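Local coordinates for lipoprotein (Mycoplasma mycoides subsp. capri, PDB 7ADK), which probably cleaves proteins, as a lipoprotein carrying a mycoplasma DUF31 peptidase domain of the chymotrypsin-like PA clan, at residues Asn275-Leu287 with Lys581-Val593. Numbering follows the deposited sequence.
Sequences NEKAKTVGLARTL and KITNNYSESDKKV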
ATOM      1  N   ASN B 275      12.264 -17.721  -9.070  1.00 70.64           N
ATOM      2  CA  ASN B 275      13.209 -17.158 -10.040  1.00 70.64           C
ATOM      3  C   ASN B 275      12.641 -17.039 -11.465  1.00 70.64           C
ATOM      4  O   ASN B 275      12.894 -16.077 -12.177  1.00 70.64           O
ATOM      5  CB  ASN B 275      14.487 -18.006  -9.986  1.00 70.64           C
ATOM      6  CG  ASN B 275      15.677 -17.261 -10.550  1.00 70.64           C
ATOM      7  OD1 ASN B 275      15.815 -17.040 -11.740  1.00 70.64           O
ATOM      8  ND2 ASN B 275      16.599 -16.863  -9.711  1.00 70.64           N
ATOM      9  N   GLU B 276      11.816 -17.984 -11.890  1.00 70.73           N
ATOM     10  CA  GLU B 276      11.184 -17.942 -13.215  1.00 70.73           C
ATOM     11  C   GLU B 276      10.119 -16.837 -13.322  1.00 70.73           C
ATOM     12  O   GLU B 276       9.695 -16.488 -14.412  1.00 70.73           O
ATOM     13  CB  GLU B 276      10.602 -19.305 -13.610  1.00 70.73           C
ATOM     14  CG  GLU B 276      11.479 -20.536 -13.333  1.00 70.73           C
ATOM     15  CD  GLU B 276      12.962 -20.425 -13.753  1.00 70.73           C
ATOM     16  OE1 GLU B 276      13.296 -19.856 -14.815  1.00 70.73           O
ATOM     17  OE2 GLU B 276      13.826 -20.941 -13.013  1.00 70.73           O
ATOM     18  N   LYS B 277       9.686 -16.261 -12.187  1.00 67.16           N
ATOM     19  CA  LYS B 277       8.771 -15.110 -12.127  1.00 67.16           C
ATOM     20  C   LYS B 277       9.535 -13.798 -12.093  1.00 67.16           C
ATOM     21  O   LYS B 277       9.168 -12.867 -12.781  1.00 67.16           O
ATOM     22  CB  LYS B 277       7.856 -15.172 -10.897  1.00 67.16           C
ATOM     23  CG  LYS B 277       7.009 -16.434 -10.804  1.00 67.16           C
ATOM     24  CD  LYS B 277       6.082 -16.491  -9.571  1.00 67.16           C
ATOM     25  CE  LYS B 277       4.677 -15.900  -9.765  1.00 67.16           C
ATOM     26  NZ  LYS B 277       3.703 -16.885 -10.310  1.00 67.16           N
ATOM     27  N   ALA B 278      10.601 -13.680 -11.328  1.00 66.27           N
ATOM     28  CA  ALA B 278      11.458 -12.505 -11.322  1.00 66.27           C
ATOM     29  C   ALA B 278      12.862 -12.928 -10.930  1.00 66.27           C
ATOM     30  O   ALA B 278      13.033 -13.904 -10.223  1.00 66.27           O
ATOM     31  CB  ALA B 278      10.891 -11.464 -10.378  1.00 66.27           C
ATOM     32  N   LYS B 279      13.855 -12.173 -11.392  1.00 67.44           N
ATOM     33  CA  LYS B 279      15.216 -12.663 -11.674  1.00 67.44           C
ATOM     34  C   LYS B 279      15.233 -13.470 -13.001  1.00 67.44           C
ATOM     35  O   LYS B 279      16.305 -13.681 -13.563  1.00 67.44           O
ATOM     36  CB  LYS B 279      15.860 -13.321 -10.435  1.00 67.44           C
ATOM     37  CG  LYS B 279      17.395 -13.436 -10.442  1.00 67.44           C
ATOM     38  CD  LYS B 279      18.125 -12.101 -10.267  1.00 67.44           C
ATOM     39  CE  LYS B 279      19.627 -12.330 -10.132  1.00 67.44           C
ATOM     40  NZ  LYS B 279      20.349 -11.116  -9.692  1.00 67.44           N
ATOM     41  N   THR B 280      14.045 -13.745 -13.575  1.00 65.17           N
ATOM     42  CA  THR B 280      13.815 -14.085 -14.981  1.00 65.17           C
ATOM     43  C   THR B 280      12.748 -13.212 -15.664  1.00 65.17           C
ATOM     44  O   THR B 280      13.075 -12.590 -16.656  1.00 65.17           O
ATOM     45  CB  THR B 280      13.499 -15.570 -15.162  1.00 65.17           C
ATOM     46  OG1 THR B 280      14.485 -16.359 -14.539  1.00 65.17           O
ATOM     47  CG2 THR B 280      13.461 -15.955 -16.631  1.00 65.17           C
ATOM     48  N   VAL B 281      11.491 -13.152 -15.209  1.00 62.50           N
ATOM     49  CA  VAL B 281      10.375 -12.627 -16.051  1.00 62.50           C
ATOM     50  C   VAL B 281       9.963 -11.173 -15.816  1.00 62.50           C
ATOM     51  O   VAL B 281       9.919 -10.392 -16.759  1.00 62.50           O
ATOM     52  CB  VAL B 281       9.168 -13.589 -16.019  1.00 62.50           C
ATOM     53  CG1 VAL B 281       7.851 -12.991 -16.511  1.00 62.50           C
ATOM     54  CG2 VAL B 281       9.508 -14.817 -16.863  1.00 62.50           C
ATOM     55  N   GLY B 282       9.574 -10.792 -14.608  1.00 59.09           N
ATOM     56  CA  GLY B 282       9.063  -9.452 -14.293  1.00 59.09           C
ATOM     57  C   GLY B 282      10.119  -8.426 -13.948  1.00 59.09           C
ATOM     58  O   GLY B 282       9.855  -7.261 -13.690  1.00 59.09           O
ATOM     59  N   LEU B 283      11.340  -8.906 -13.927  1.00 62.40           N
ATOM     60  CA  LEU B 283      12.588  -8.223 -13.682  1.00 62.40           C
ATOM     61  C   LEU B 283      13.475  -8.601 -14.851  1.00 62.40           C
ATOM     62  O   LEU B 283      13.386  -9.712 -15.359  1.00 62.40           O
ATOM     63  CB  LEU B 283      13.114  -8.694 -12.317  1.00 62.40           C
ATOM     64  CG  LEU B 283      14.584  -8.423 -11.972  1.00 62.40           C
ATOM     65  CD1 LEU B 283      14.793  -8.749 -10.496  1.00 62.40           C
ATOM     66  CD2 LEU B 283      15.549  -9.285 -12.786  1.00 62.40           C
ATOM     67  N   ALA B 284      14.310  -7.687 -15.295  1.00 63.61           N
ATOM     68  CA  ALA B 284      15.073  -7.832 -16.529  1.00 63.61           C
ATOM     69  C   ALA B 284      14.299  -7.902 -17.854  1.00 63.61           C
ATOM     70  O   ALA B 284      14.788  -7.336 -18.814  1.00 63.61           O
ATOM     71  CB  ALA B 284      16.139  -8.904 -16.408  1.00 63.61           C
ATOM     72  N   ARG B 285      13.147  -8.561 -17.950  1.00 63.10           N
ATOM     73  CA  ARG B 285      12.533  -8.882 -19.244  1.00 63.10           C
ATOM     74  C   ARG B 285      11.232  -8.143 -19.485  1.00 63.10           C
ATOM     75  O   ARG B 285      11.120  -7.423 -20.473  1.00 63.10           O
ATOM     76  CB  ARG B 285      12.365 -10.398 -19.423  1.00 63.10           C
ATOM     77  CG  ARG B 285      13.634 -11.216 -19.199  1.00 63.10           C
ATOM     78  CD  ARG B 285      14.753 -10.990 -20.198  1.00 63.10           C
ATOM     79  NE  ARG B 285      15.910 -11.819 -19.820  1.00 63.10           N
ATOM     80  CZ  ARG B 285      16.974 -11.419 -19.149  1.00 63.10           C
ATOM     81  NH1 ARG B 285      17.466 -10.224 -19.246  1.00 63.10           N
ATOM     82  NH2 ARG B 285      17.577 -12.220 -18.331  1.00 63.10           N
ATOM     83  N   THR B 286      10.251  -8.265 -18.602  1.00 60.59           N
ATOM     84  CA  THR B 286       9.009  -7.471 -18.667  1.00 60.59           C
ATOM     85  C   THR B 286       9.254  -6.101 -18.087  1.00 60.59           C
ATOM     86  O   THR B 286       8.568  -5.638 -17.181  1.00 60.59           O
ATOM     87  CB  THR B 286       7.798  -8.134 -18.032  1.00 60.59           C
ATOM     88  OG1 THR B 286       7.780  -9.454 -18.495  1.00 60.59           O
ATOM     89  CG2 THR B 286       6.514  -7.442 -18.489  1.00 60.59           C
ATOM     90  N   LEU B 287      10.358  -5.519 -18.539  1.00 60.11           N
ATOM     91  CA  LEU B 287      11.058  -4.514 -17.794  1.00 60.11           C
ATOM     92  C   LEU B 287      10.143  -3.314 -17.577  1.00 60.11           C
ATOM     93  O   LEU B 287       9.909  -2.995 -16.405  1.00 60.11           O
ATOM     94  CB  LEU B 287      12.502  -4.304 -18.350  1.00 60.11           C
ATOM     95  CG  LEU B 287      12.792  -3.605 -19.695  1.00 60.11           C
ATOM     96  CD1 LEU B 287      12.925  -2.093 -19.544  1.00 60.11           C
ATOM     97  CD2 LEU B 287      14.123  -4.069 -20.254  1.00 60.11           C
ATOM     98  N   LYS B 581      22.435  -0.710 -18.566  1.00 66.44           N
ATOM     99  CA  LYS B 581      21.712  -0.395 -17.321  1.00 66.44           C
ATOM    100  C   LYS B 581      20.229  -0.096 -17.555  1.00 66.44           C
ATOM    101  O   LYS B 581      19.412  -0.491 -16.735  1.00 66.44           O
ATOM    102  CB  LYS B 581      22.404   0.760 -16.579  1.00 66.44           C
ATOM    103  CG  LYS B 581      23.768   0.395 -15.986  1.00 66.44           C
ATOM    104  CD  LYS B 581      23.745  -0.588 -14.807  1.00 66.44           C
ATOM    105  CE  LYS B 581      23.132  -0.003 -13.533  1.00 66.44           C
ATOM    106  NZ  LYS B 581      23.264  -0.931 -12.400  1.00 66.44           N
ATOM    107  N   ILE B 582      19.827   0.492 -18.679  1.00 63.55           N
ATOM    108  CA  ILE B 582      18.422   0.651 -19.087  1.00 63.55           C
ATOM    109  C   ILE B 582      17.754  -0.708 -19.323  1.00 63.55           C
ATOM    110  O   ILE B 582      16.711  -1.022 -18.750  1.00 63.55           O
ATOM    111  CB  ILE B 582      18.326   1.551 -20.349  1.00 63.55           C
ATOM    112  CG1 ILE B 582      18.620   3.014 -19.983  1.00 63.55           C
ATOM    113  CG2 ILE B 582      16.939   1.485 -20.988  1.00 63.55           C
ATOM    114  CD1 ILE B 582      18.976   3.914 -21.165  1.00 63.55           C
ATOM    115  N   THR B 583      18.366  -1.548 -20.167  1.00 61.61           N
ATOM    116  CA  THR B 583      17.793  -2.809 -20.662  1.00 61.61           C
ATOM    117  C   THR B 583      18.059  -4.014 -19.754  1.00 61.61           C
ATOM    118  O   THR B 583      17.934  -5.143 -20.222  1.00 61.61           O
ATOM    119  CB  THR B 583      18.221  -3.119 -22.108  1.00 61.61           C
ATOM    120  OG1 THR B 583      19.606  -3.349 -22.207  1.00 61.61           O
ATOM    121  CG2 THR B 583      17.821  -1.980 -23.042  1.00 61.61           C
ATOM    122  N   ASN B 584      18.469  -3.814 -18.495  1.00 62.27           N
ATOM    123  CA  ASN B 584      18.866  -4.865 -17.543  1.00 62.27           C
ATOM    124  C   ASN B 584      19.822  -5.904 -18.163  1.00 62.27           C
ATOM    125  O   ASN B 584      19.786  -7.096 -17.861  1.00 62.27           O
ATOM    126  CB  ASN B 584      17.620  -5.488 -16.919  1.00 62.27           C
ATOM    127  CG  ASN B 584      17.052  -4.768 -15.715  1.00 62.27           C
ATOM    128  OD1 ASN B 584      17.757  -4.345 -14.829  1.00 62.27           O
ATOM    129  ND2 ASN B 584      15.755  -4.707 -15.581  1.00 62.27           N
ATOM    130  N   ASN B 585      20.668  -5.439 -19.071  1.00 67.41           N
ATOM    131  CA  ASN B 585      21.659  -6.181 -19.834  1.00 67.41           C
ATOM    132  C   ASN B 585      21.121  -7.401 -20.615  1.00 67.41           C
ATOM    133  O   ASN B 585      21.775  -8.437 -20.673  1.00 67.41           O
ATOM    134  CB  ASN B 585      22.864  -6.466 -18.933  1.00 67.41           C
ATOM    135  CG  ASN B 585      24.140  -6.664 -19.713  1.00 67.41           C
ATOM    136  OD1 ASN B 585      24.228  -6.530 -20.920  1.00 67.41           O
ATOM    137  ND2 ASN B 585      25.211  -6.972 -19.045  1.00 67.41           N
ATOM    138  N   TYR B 586      19.950  -7.281 -21.244  1.00 63.58           N
ATOM    139  CA  TYR B 586      19.345  -8.349 -22.073  1.00 63.58           C
ATOM    140  C   TYR B 586      20.252  -8.876 -23.202  1.00 63.58           C
ATOM    141  O   TYR B 586      20.151 -10.036 -23.605  1.00 63.58           O
ATOM    142  CB  TYR B 586      18.024  -7.818 -22.658  1.00 63.58           C
ATOM    143  CG  TYR B 586      17.252  -8.828 -23.480  1.00 63.58           C
ATOM    144  CD1 TYR B 586      16.670  -9.951 -22.865  1.00 63.58           C
ATOM    145  CD2 TYR B 586      17.003  -8.606 -24.848  1.00 63.58           C
ATOM    146  CE1 TYR B 586      15.864 -10.835 -23.602  1.00 63.58           C
ATOM    147  CE2 TYR B 586      16.205  -9.498 -25.594  1.00 63.58           C
ATOM    148  CZ  TYR B 586      15.637 -10.617 -24.962  1.00 63.58           C
ATOM    149  OH  TYR B 586      14.837 -11.486 -25.625  1.00 63.58           O
ATOM    150  N   SER B 587      21.183  -8.073 -23.699  1.00 66.46           N
ATOM    151  CA  SER B 587      22.217  -8.508 -24.644  1.00 66.46           C
ATOM    152  C   SER B 587      23.086  -9.640 -24.098  1.00 66.46           C
ATOM    153  O   SER B 587      23.264 -10.659 -24.758  1.00 66.46           O
ATOM    154  CB  SER B 587      23.111  -7.330 -25.017  1.00 66.46           C
ATOM    155  OG  SER B 587      24.089  -7.689 -25.960  1.00 66.46           O
ATOM    156  N   GLU B 588      23.631  -9.490 -22.895  1.00 73.03           N
ATOM    157  CA  GLU B 588      24.603 -10.426 -22.318  1.00 73.03           C
ATOM    158  C   GLU B 588      23.991 -11.472 -21.389  1.00 73.03           C
ATOM    159  O   GLU B 588      24.622 -12.489 -21.109  1.00 73.03           O
ATOM    160  CB  GLU B 588      25.724  -9.652 -21.608  1.00 73.03           C
ATOM    161  CG  GLU B 588      26.507  -8.703 -22.518  1.00 73.03           C
ATOM    162  CD  GLU B 588      26.928  -9.372 -23.826  1.00 73.03           C
ATOM    163  OE1 GLU B 588      27.625 -10.406 -23.786  1.00 73.03           O
ATOM    164  OE2 GLU B 588      26.549  -8.874 -24.904  1.00 73.03           O
ATOM    165  N   SER B 589      22.679 -11.426 -21.142  1.00 70.96           N
ATOM    166  CA  SER B 589      21.885 -12.570 -20.655  1.00 70.96           C
ATOM    167  C   SER B 589      21.771 -13.790 -21.608  1.00 70.96           C
ATOM    168  O   SER B 589      21.629 -13.639 -22.828  1.00 70.96           O
ATOM    169  CB  SER B 589      20.492 -12.081 -20.293  1.00 70.96           C
ATOM    170  OG  SER B 589      19.765 -13.177 -19.790  1.00 70.96           O
ATOM    171  N   ASP B 590      21.705 -15.010 -21.051  1.00 72.35           N
ATOM    172  CA  ASP B 590      21.317 -16.223 -21.790  1.00 72.35           C
ATOM    173  C   ASP B 590      19.797 -16.517 -21.803  1.00 72.35           C
ATOM    174  O   ASP B 590      19.328 -17.127 -22.767  1.00 72.35           O
ATOM    175  CB  ASP B 590      22.121 -17.441 -21.296  1.00 72.35           C
ATOM    176  CG  ASP B 590      23.532 -17.561 -21.888  1.00 72.35           C
ATOM    177  OD1 ASP B 590      24.169 -18.629 -21.729  1.00 72.35           O
ATOM    178  OD2 ASP B 590      24.021 -16.616 -22.532  1.00 72.35           O
ATOM    179  N   LYS B 591      19.024 -16.115 -20.782  1.00 65.15           N
ATOM    180  CA  LYS B 591      17.564 -16.321 -20.698  1.00 65.15           C
ATOM    181  C   LYS B 591      16.778 -15.333 -21.580  1.00 65.15           C
ATOM    182  O   LYS B 591      15.865 -14.654 -21.114  1.00 65.15           O
ATOM    183  CB  LYS B 591      17.065 -16.333 -19.243  1.00 65.15           C
ATOM    184  CG  LYS B 591      17.516 -17.528 -18.391  1.00 65.15           C
ATOM    185  CD  LYS B 591      16.601 -17.679 -17.165  1.00 65.15           C
ATOM    186  CE  LYS B 591      16.913 -18.881 -16.275  1.00 65.15           C
ATOM    187  NZ  LYS B 591      15.980 -18.990 -15.132  1.00 65.15           N
ATOM    188  N   LYS B 592      17.130 -15.241 -22.864  1.00 65.42           N
ATOM    189  CA  LYS B 592      16.368 -14.517 -23.900  1.00 65.42           C
ATOM    190  C   LYS B 592      15.034 -15.200 -24.189  1.00 65.42           C
ATOM    191  O   LYS B 592      14.903 -16.408 -23.972  1.00 65.42           O
ATOM    192  CB  LYS B 592      17.188 -14.334 -25.169  1.00 65.42           C
ATOM    193  CG  LYS B 592      18.380 -13.396 -24.949  1.00 65.42           C
ATOM    194  CD  LYS B 592      19.034 -13.019 -26.277  1.00 65.42           C
ATOM    195  CE  LYS B 592      20.154 -12.015 -26.069  1.00 65.42           C
ATOM    196  NZ  LYS B 592      21.312 -12.591 -25.378  1.00 65.42           N
ATOM    197  N   VAL B 593      14.046 -14.434 -24.663  1.00 64.96           N
ATOM    198  CA  VAL B 593      12.707 -14.995 -24.889  1.00 64.96           C
ATOM    199  C   VAL B 593      12.651 -15.980 -26.055  1.00 64.96           C
ATOM    200  O   VAL B 593      13.389 -15.869 -27.035  1.00 64.96           O
ATOM    201  CB  VAL B 593      11.612 -13.935 -25.048  1.00 64.96           C
ATOM    202  CG1 VAL B 593      11.628 -12.951 -23.892  1.00 64.96           C
ATOM    203  CG2 VAL B 593      11.667 -13.143 -26.345  1.00 64.96           C
TER
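Arg-285 and Lys-591 carry a mostly buried, polar loop-to-loop contact, in which the segment 275-287, leading into strand 289-293, packs against the turns that follow helix 575-582. Two side chains cross the interface in opposite directions. From one side, the Arg-285 chain bends at chi2 (-66°), and its NE donates to the backbone O of Lys-591 at 3.1 Å. The bond is nearly straight at the hydrogen (168°), although NE lies above the carbonyl plane and the oxygen well out of the guanidinium plane. Ser-589 OG sits over one guanidinium face, 2.8 Å from Arg-285 NH2, but the angle is too poor for a hydrogen bond. Arg-285 CD comes within 3.4 Å of Tyr-586 CD1, the ring and guanidinium planes being 35° apart.

From the other side, Lys-591 runs extended beyond CG across Thr-280, at about a right angle to it, so that CD packs against CG2 and NZ reaches two acceptors. Lys-591 NZ meets Glu-276 OE1 on its syn side at 2.8 Å, a salt bridge, and donates to Thr-280 OG1 at 3.1 Å; Thr-280 OG1 itself donates to Asn-275 O. This chain of bonds ties the ammonium group to the start of segment 275-287.

The backbones come nearest at Ala-284 and Asn-584, where the two CB atoms are 3.8 Å apart. Leu-287 adds apolar packing, with CD2 resting 3.9 Å from Thr-583 CA.

Surrounding strands frame both loops. The Asn-584 side-chain amide bonds through ND2 to Leu-467 O, at the end of strand 461-467, and through OD1 to Ser-469 N just beyond it, while Tyr-586 OH bonds to Met-429 O and Arg-285 pairs through its backbone with Ile-428, both on strand 421-433. Arg-764 of strand 761-765 touches Arg-285 and Val-593, so the contact borders the antiparallel sheet that holds strands 421-433 and 461-467 and the mixed sheet that holds strand 761-765.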